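PDB 6WQ0: structural protein from unclassified Rudivirus, which coats the viral DNA, self-assembling into a helical nucleocapsid that wraps the genome and keeps it in the A-form. Local coordinates for residues C[81-86]-C[123-128]; C[46-51]-C[86-91]. All coordinates share one frame; numbering follows the deposited sequence.

Contact 1 (C[81-86]-C[123-128]); sequences LKVARA and NIILGS. With nucleotides of chain A; nucleotides of chain B.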
loop_
_atom_site.group_PDB
_atom_site.type_symbol
_atom_site.label_atom_id
_atom_site.label_comp_id
_atom_site.label_asym_id
_atom_site.label_seq_id
_atom_site.Cartn_x
_atom_site.Cartn_y
_atom_site.Cartn_z
ATOM N N LEU C 81 -66.795 50.822 19.934
ATOM C CA LEU C 81 -65.506 50.755 19.265
ATOM C C LEU C 81 -65.488 51.673 18.060
ATOM O O LEU C 81 -64.535 52.436 17.878
ATOM C CB LEU C 81 -65.193 49.317 18.865
ATOM C CG LEU C 81 -65.038 48.310 20.003
ATOM C CD1 LEU C 81 -64.839 46.923 19.442
ATOM C CD2 LEU C 81 -63.890 48.693 20.905
ATOM N N LYS C 82 -66.577 51.674 17.289
ATOM C CA LYS C 82 -66.695 52.585 16.162
ATOM C C LYS C 82 -66.418 54.015 16.597
ATOM O O LYS C 82 -65.557 54.690 16.021
ATOM C CB LYS C 82 -68.087 52.455 15.546
ATOM C CG LYS C 82 -68.233 53.027 14.165
ATOM C CD LYS C 82 -67.576 52.171 13.128
ATOM C CE LYS C 82 -67.875 52.662 11.732
ATOM N NZ LYS C 82 -69.310 52.492 11.430
ATOM N N VAL C 83 -67.082 54.469 17.662
ATOM C CA VAL C 83 -66.875 55.836 18.129
ATOM C C VAL C 83 -65.412 56.060 18.471
ATOM O O VAL C 83 -64.808 57.052 18.048
ATOM C CB VAL C 83 -67.788 56.137 19.328
ATOM C CG1 VAL C 83 -67.424 57.468 19.935
ATOM C CG2 VAL C 83 -69.236 56.133 18.902
ATOM N N ALA C 84 -64.808 55.121 19.206
ATOM C CA ALA C 84 -63.407 55.276 19.567
ATOM C C ALA C 84 -62.540 55.400 18.327
ATOM O O ALA C 84 -61.628 56.234 18.289
ATOM C CB ALA C 84 -62.954 54.103 20.430
ATOM N N ARG C 85 -62.854 54.627 17.286
ATOM C CA ARG C 85 -62.129 54.742 16.028
ATOM C C ARG C 85 -62.094 56.189 15.564
ATOM O O ARG C 85 -61.017 56.750 15.332
ATOM C CB ARG C 85 -62.777 53.840 14.981
ATOM C CG ARG C 85 -62.035 53.760 13.672
ATOM C CD ARG C 85 -62.721 52.816 12.724
ATOM N NE ARG C 85 -62.212 52.916 11.363
ATOM C CZ ARG C 85 -62.938 53.306 10.324
ATOM N NH1 ARG C 85 -64.208 53.631 10.489
ATOM N NH2 ARG C 85 -62.394 53.370 9.119
ATOM N N ALA C 86 -63.262 56.833 15.504
ATOM C CA ALA C 86 -63.315 58.225 15.080
ATOM C C ALA C 86 -62.416 59.091 15.947
ATOM O O ALA C 86 -61.611 59.875 15.429
ATOM C CB ALA C 86 -64.753 58.730 15.118
ATOM N N ASN C 123 -71.626 58.628 26.232
ATOM C CA ASN C 123 -71.285 59.428 27.398
ATOM C C ASN C 123 -70.098 58.838 28.147
ATOM O O ASN C 123 -69.203 59.574 28.570
ATOM C CB ASN C 123 -72.501 59.548 28.314
ATOM C CG ASN C 123 -72.225 60.368 29.548
ATOM O OD1 ASN C 123 -72.435 61.575 29.561
ATOM N ND2 ASN C 123 -71.768 59.712 30.602
ATOM N N ILE C 124 -70.065 57.517 28.322
ATOM C CA ILE C 124 -68.907 56.929 28.993
ATOM C C ILE C 124 -67.653 57.076 28.139
ATOM O O ILE C 124 -66.538 57.107 28.671
ATOM C CB ILE C 124 -69.171 55.457 29.373
ATOM C CG1 ILE C 124 -68.231 55.015 30.494
ATOM C CG2 ILE C 124 -68.986 54.534 28.189
ATOM C CD1 ILE C 124 -68.526 55.631 31.814
ATOM N N ILE C 125 -67.796 57.185 26.818
ATOM C CA ILE C 125 -66.608 57.265 25.970
ATOM C C ILE C 125 -66.137 58.703 25.785
ATOM O O ILE C 125 -64.969 59.014 26.036
ATOM C CB ILE C 125 -66.852 56.592 24.608
ATOM C CG1 ILE C 125 -67.084 55.097 24.801
ATOM C CG2 ILE C 125 -65.665 56.799 23.693
ATOM C CD1 ILE C 125 -67.251 54.349 23.521
ATOM N N LEU C 126 -67.022 59.589 25.334
ATOM C CA LEU C 126 -66.614 60.947 25.001
ATOM C C LEU C 126 -66.824 61.942 26.129
ATOM O O LEU C 126 -66.211 63.013 26.109
ATOM C CB LEU C 126 -67.366 61.441 23.764
ATOM C CG LEU C 126 -66.947 60.844 22.426
ATOM C CD1 LEU C 126 -67.578 61.617 21.297
ATOM C CD2 LEU C 126 -65.439 60.827 22.300
ATOM N N GLY C 127 -67.671 61.626 27.100
ATOM C CA GLY C 127 -67.955 62.506 28.212
ATOM C C GLY C 127 -69.309 63.169 28.145
ATOM O O GLY C 127 -69.812 63.626 29.177
ATOM N N SER C 128 -69.908 63.241 26.964
ATOM C CA SER C 128 -71.214 63.838 26.762
ATOM C C SER C 128 -71.991 62.992 25.768
ATOM O O SER C 128 -71.395 62.368 24.884
ATOM C CB SER C 128 -71.095 65.277 26.237
ATOM O OG SER C 128 -72.367 65.840 25.984
ATOM P P DA A 145 -65.214 49.335 12.646
ATOM O OP1 DA A 145 -65.102 50.703 12.134
ATOM O OP2 DA A 145 -65.156 48.203 11.712
ATOM O "O5'" DA A 145 -64.071 49.097 13.724
ATOM C "C5'" DA A 145 -63.849 50.035 14.749
ATOM C "C4'" DA A 145 -62.950 49.453 15.818
ATOM O "O4'" DA A 145 -63.488 48.188 16.249
ATOM C "C3'" DA A 145 -61.551 49.105 15.368
ATOM O "O3'" DA A 145 -60.725 50.246 15.375
ATOM C "C2'" DA A 145 -61.133 48.115 16.439
ATOM C "C1'" DA A 145 -62.429 47.350 16.672
ATOM N N9 DA A 145 -62.498 46.081 15.952
ATOM C C8 DA A 145 -63.304 45.761 14.899
ATOM N N7 DA A 145 -63.139 44.540 14.462
ATOM C C5 DA A 145 -62.161 44.025 15.290
ATOM C C6 DA A 145 -61.537 42.772 15.353
ATOM N N6 DA A 145 -61.828 41.766 14.530
ATOM N N1 DA A 145 -60.602 42.587 16.306
ATOM C C2 DA A 145 -60.318 43.596 17.127
ATOM N N3 DA A 145 -60.837 44.810 17.162
ATOM C C4 DA A 145 -61.762 44.960 16.213
ATOM P P DA B 150 -66.122 53.007 6.834
ATOM O OP1 DA B 150 -67.302 52.828 7.689
ATOM O OP2 DA B 150 -64.781 52.765 7.380
ATOM O "O5'" DA B 150 -66.281 52.085 5.545
ATOM C "C5'" DA B 150 -67.511 52.052 4.840
ATOM C "C4'" DA B 150 -67.326 51.483 3.447
ATOM O "O4'" DA B 150 -66.322 52.233 2.738
ATOM C "C3'" DA B 150 -66.789 50.076 3.378
ATOM O "O3'" DA B 150 -67.784 49.143 3.664
ATOM C "C2'" DA B 150 -66.381 50.023 1.919
ATOM C "C1'" DA B 150 -65.744 51.395 1.754
ATOM N N9 DA B 150 -64.307 51.362 1.933
ATOM C C8 DA B 150 -63.598 51.649 3.060
ATOM N N7 DA B 150 -62.306 51.506 2.917
ATOM C C5 DA B 150 -62.167 51.104 1.603
ATOM C C6 DA B 150 -61.048 50.793 0.821
ATOM N N6 DA B 150 -59.798 50.846 1.277
ATOM N N1 DA B 150 -61.263 50.416 -0.453
ATOM C C2 DA B 150 -62.511 50.377 -0.910
ATOM N N3 DA B 150 -63.635 50.640 -0.270
ATOM C C4 DA B 150 -63.390 51.004 0.991
#
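Val83 touches Ile125 and Leu126 with one methyl, while Arg85, two residues further along helix 71-89, extends between phosphates belonging to both DNA chains: within a single turn the same helix meets a neighbouring helix and the genome. The protein side of this division is small and wholly apolar. CG1 of Val83 lies 4.2 Å from Ile125 CG2, the methyl branch at CB, and also 4.2 Å from Leu126 CG. It thus meets neighbouring side chains at the end of helix 115-126, with no hydrogen bond across the segments. Ile125 faces the valine directly, whereas Leu126 leaves its backbone to the flank and brings its branch point round to it. Gly127, with positive phi, takes the chain out of the helix immediately afterwards.

On the DNA side, Arg85 sends CG anti to the backbone N (chi1 -174°), and its chain stays extended out to NE, which carries the guanidinium past DA145 of chain A to DA150 of chain B. NH2 and NH1 both give weak hydrogen bonds to OP2 of DA150, at 3.0 and 3.3 Å, and NH1 also lies 3.5 Å from OP1 of DA145. Both phosphates approach the guanidinium obliquely. Lys82 passes beside the DA145 phosphate, while Leu81 lies against its sugar, CB being 3.3 Å from O4'. Such contacts of basic residues with phosphates, and of an apolar one with the sugar, fit a coat that holds DNA in the A-form by desolvation and phosphate coordination.

Lys82 NZ also makes a weak hydrogen bond to Tyr106 of a neighbouring subunit. Within the chain, Leu126 packs on Leu96 and Val100 of helix 94-111, Ala86 on Leu96, Ile125 on Val55 of helix 50-64 and Ala84 on Phe52, so the contact sits where helices 71-89 and 115-126 meet both of these.

Contact 2 (C[46-51]-C[86-91]); sequences QTNVPK and ALNRIG. With nucleotides of chain B.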
loop_
_atom_site.group_PDB
_atom_site.type_symbol
_atom_site.label_atom_id
_atom_site.label_comp_id
_atom_site.label_asym_id
_atom_site.label_seq_id
_atom_site.Cartn_x
_atom_site.Cartn_y
_atom_site.Cartn_z
ATOM N N GLN C 46 -49.000 47.918 20.497
ATOM C CA GLN C 46 -48.869 48.504 21.827
ATOM C C GLN C 46 -49.340 49.946 21.861
ATOM O O GLN C 46 -49.840 50.409 22.889
ATOM C CB GLN C 46 -47.422 48.433 22.293
ATOM C CG GLN C 46 -46.921 47.049 22.603
ATOM C CD GLN C 46 -45.419 47.015 22.747
ATOM O OE1 GLN C 46 -44.743 48.014 22.519
ATOM N NE2 GLN C 46 -44.887 45.863 23.121
ATOM N N THR C 47 -49.173 50.676 20.763
ATOM C CA THR C 47 -49.595 52.067 20.742
ATOM C C THR C 47 -51.111 52.186 20.695
ATOM O O THR C 47 -51.685 53.082 21.321
ATOM C CB THR C 47 -48.950 52.780 19.551
ATOM O OG1 THR C 47 -47.532 52.819 19.733
ATOM C CG2 THR C 47 -49.468 54.195 19.404
ATOM N N ASN C 48 -51.786 51.278 19.991
ATOM C CA ASN C 48 -53.191 51.509 19.677
ATOM C C ASN C 48 -54.196 50.695 20.481
ATOM O O ASN C 48 -55.278 51.207 20.762
ATOM C CB ASN C 48 -53.440 51.264 18.187
ATOM C CG ASN C 48 -52.841 52.339 17.329
ATOM O OD1 ASN C 48 -53.289 53.480 17.352
ATOM N ND2 ASN C 48 -51.815 51.988 16.568
ATOM N N VAL C 49 -53.900 49.453 20.848
ATOM C CA VAL C 49 -54.936 48.575 21.398
ATOM C C VAL C 49 -55.430 48.977 22.793
ATOM O O VAL C 49 -56.623 48.783 23.080
ATOM C CB VAL C 49 -54.458 47.114 21.378
ATOM C CG1 VAL C 49 -55.516 46.184 21.933
ATOM C CG2 VAL C 49 -54.126 46.714 19.961
ATOM N N PRO C 50 -54.593 49.526 23.694
ATOM C CA PRO C 50 -55.120 49.926 25.016
ATOM C C PRO C 50 -56.345 50.831 24.978
ATOM O O PRO C 50 -57.261 50.669 25.799
ATOM C CB PRO C 50 -53.919 50.634 25.649
ATOM C CG PRO C 50 -52.760 49.973 25.072
ATOM C CD PRO C 50 -53.119 49.574 23.681
ATOM N N LYS C 51 -56.387 51.777 24.036
ATOM C CA LYS C 51 -57.518 52.689 23.922
ATOM C C LYS C 51 -58.815 51.970 23.601
ATOM O O LYS C 51 -59.892 52.534 23.812
ATOM C CB LYS C 51 -57.249 53.734 22.841
ATOM C CG LYS C 51 -55.873 54.351 22.890
ATOM C CD LYS C 51 -55.609 55.178 21.648
ATOM C CE LYS C 51 -54.179 55.666 21.623
ATOM N NZ LYS C 51 -53.803 56.233 20.307
ATOM N N ALA C 86 -63.262 56.833 15.504
ATOM C CA ALA C 86 -63.315 58.225 15.080
ATOM C C ALA C 86 -62.416 59.091 15.947
ATOM O O ALA C 86 -61.611 59.875 15.429
ATOM C CB ALA C 86 -64.753 58.730 15.118
ATOM N N LEU C 87 -62.495 58.925 17.266
ATOM C CA LEU C 87 -61.691 59.754 18.154
ATOM C C LEU C 87 -60.207 59.515 17.929
ATOM O O LEU C 87 -59.399 60.442 18.037
ATOM C CB LEU C 87 -62.067 59.477 19.606
ATOM C CG LEU C 87 -61.274 60.231 20.670
ATOM C CD1 LEU C 87 -61.686 61.683 20.701
ATOM C CD2 LEU C 87 -61.462 59.587 22.026
ATOM N N ASN C 88 -59.826 58.282 17.606
ATOM C CA ASN C 88 -58.417 58.010 17.376
ATOM C C ASN C 88 -57.955 58.579 16.044
ATOM O O ASN C 88 -56.767 58.855 15.871
ATOM C CB ASN C 88 -58.158 56.507 17.434
ATOM C CG ASN C 88 -56.695 56.173 17.562
ATOM O OD1 ASN C 88 -55.974 56.792 18.333
ATOM N ND2 ASN C 88 -56.244 55.203 16.789
ATOM N N ARG C 89 -58.878 58.775 15.102
ATOM C CA ARG C 89 -58.490 59.154 13.749
ATOM C C ARG C 89 -58.398 60.664 13.595
ATOM O O ARG C 89 -57.352 61.197 13.211
ATOM C CB ARG C 89 -59.482 58.567 12.742
ATOM C CG ARG C 89 -59.238 58.956 11.299
ATOM C CD ARG C 89 -58.110 58.164 10.695
ATOM N NE ARG C 89 -56.878 58.931 10.665
ATOM C CZ ARG C 89 -55.752 58.513 10.109
ATOM N NH1 ARG C 89 -55.701 57.329 9.536
ATOM N NH2 ARG C 89 -54.681 59.281 10.136
ATOM N N ILE C 90 -59.484 61.373 13.888
ATOM C CA ILE C 90 -59.575 62.783 13.537
ATOM C C ILE C 90 -59.507 63.717 14.739
ATOM O O ILE C 90 -59.242 64.914 14.559
ATOM C CB ILE C 90 -60.853 63.057 12.717
ATOM C CG1 ILE C 90 -62.102 62.714 13.517
ATOM C CG2 ILE C 90 -60.823 62.276 11.410
ATOM C CD1 ILE C 90 -63.367 62.906 12.742
ATOM N N GLY C 91 -59.740 63.220 15.945
ATOM C CA GLY C 91 -59.642 64.030 17.142
ATOM C C GLY C 91 -60.981 64.601 17.562
ATOM O O GLY C 91 -62.025 64.365 16.948
ATOM P P DT B 147 -52.148 58.137 8.075
ATOM O OP1 DT B 147 -51.943 58.829 9.358
ATOM O OP2 DT B 147 -52.885 56.861 7.988
ATOM O "O5'" DT B 147 -52.827 59.160 7.061
ATOM C "C5'" DT B 147 -52.603 60.545 7.196
ATOM C "C4'" DT B 147 -53.566 61.327 6.324
ATOM O "O4'" DT B 147 -53.364 60.968 4.941
ATOM C "C3'" DT B 147 -55.046 61.094 6.621
ATOM O "O3'" DT B 147 -55.684 62.328 6.883
ATOM C "C2'" DT B 147 -55.586 60.436 5.349
ATOM C "C1'" DT B 147 -54.602 60.892 4.292
ATOM N N1 DT B 147 -54.479 59.938 3.150
ATOM C C2 DT B 147 -54.839 60.345 1.890
ATOM O O2 DT B 147 -55.249 61.458 1.641
ATOM N N3 DT B 147 -54.693 59.400 0.922
ATOM C C4 DT B 147 -54.236 58.115 1.080
ATOM O O4 DT B 147 -54.147 57.338 0.142
ATOM C C5 DT B 147 -53.877 57.749 2.426
ATOM C C7 DT B 147 -53.373 56.371 2.728
ATOM C C6 DT B 147 -54.016 58.666 3.382
ATOM P P DA B 148 -56.909 62.414 7.912
ATOM O OP1 DA B 148 -57.189 63.840 8.117
ATOM O OP2 DA B 148 -56.603 61.562 9.066
ATOM O "O5'" DA B 148 -58.137 61.810 7.096
ATOM C "C5'" DA B 148 -58.759 60.592 7.482
ATOM C "C4'" DA B 148 -59.910 60.285 6.542
ATOM O "O4'" DA B 148 -59.433 60.358 5.189
ATOM C "C3'" DA B 148 -60.505 58.898 6.664
ATOM O "O3'" DA B 148 -61.529 58.891 7.648
ATOM C "C2'" DA B 148 -61.087 58.661 5.272
ATOM C "C1'" DA B 148 -60.192 59.504 4.365
ATOM N N9 DA B 148 -59.280 58.724 3.543
ATOM C C8 DA B 148 -58.103 58.164 3.927
ATOM N N7 DA B 148 -57.489 57.519 2.973
ATOM C C5 DA B 148 -58.319 57.671 1.886
ATOM C C6 DA B 148 -58.227 57.230 0.559
ATOM N N6 DA B 148 -57.214 56.504 0.097
ATOM N N1 DA B 148 -59.227 57.560 -0.279
ATOM C C2 DA B 148 -60.247 58.281 0.192
ATOM N N3 DA B 148 -60.436 58.759 1.414
ATOM C C4 DA B 148 -59.425 58.417 2.218
#
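Lys51 NZ donates to Asn88 OD1 at 3.0 Å, and the other end of the same amide turns to Asn48, so that Asn88 links helix 71-89 to both sides of the junction between helices 27-48 and 50-64. The lysine runs extended beyond CG and crosses the asparagine at about a right angle; its ammonium approaches OD1 from 27° off the carbonyl plane. Asn88 ND2 makes a weak hydrogen bond, 3.5 Å long, to Asn48 OD1, and the two amide planes stand 76° apart. Asn48 is itself positioned from its own helix, since its ND2 is bonded to Asn44 O. These polar links help to fix the rotation of the Asn88 amide.

The next residue, Arg89, serves the DNA. Bends at chi2 and chi3 turn its guanidinium edge-on to the phosphate of DT147 of chain B, in a two-pronged grip: NH2 to OP1 at 2.9 Å and NH1 to OP2 at 3.2 Å. NE lies 3.1 Å from OP2 of DA148, and sugar carbons of both nucleotides cover one face of the group.

Thr6 of a neighbouring subunit packs on both asparagines. Around them, helix 71-89 reaches its end, Ile90 rests on Ala95 and Met99 of helix 94-111, Lys51 belongs to helix 50-64, and Asn48 to helix 27-48.

How the contacts relate
Contacts 1 and 2 divide the last turns of helix 71-89 between them, sharing Ala86, and their centres lie 11 Å apart. They touch directly through packing of Leu126 CD2 in contact 1 on Leu87 CD1 in contact 2, 4.2 Å away. One is apolar and joins the helix to the end of helix 115-126; the other is polar and ties it to the junction before helix 50-64. Their DNA-binding arginines are four residues apart, a helical turn, and Arg85 CZ lies 8.9 Å from Arg89 CZ. On chain B, Arg89 grips the DT147 phosphate with two good bonds, whereas Arg85 reaches that of DA150 through weak ones and also lies beside DA145 of chain A.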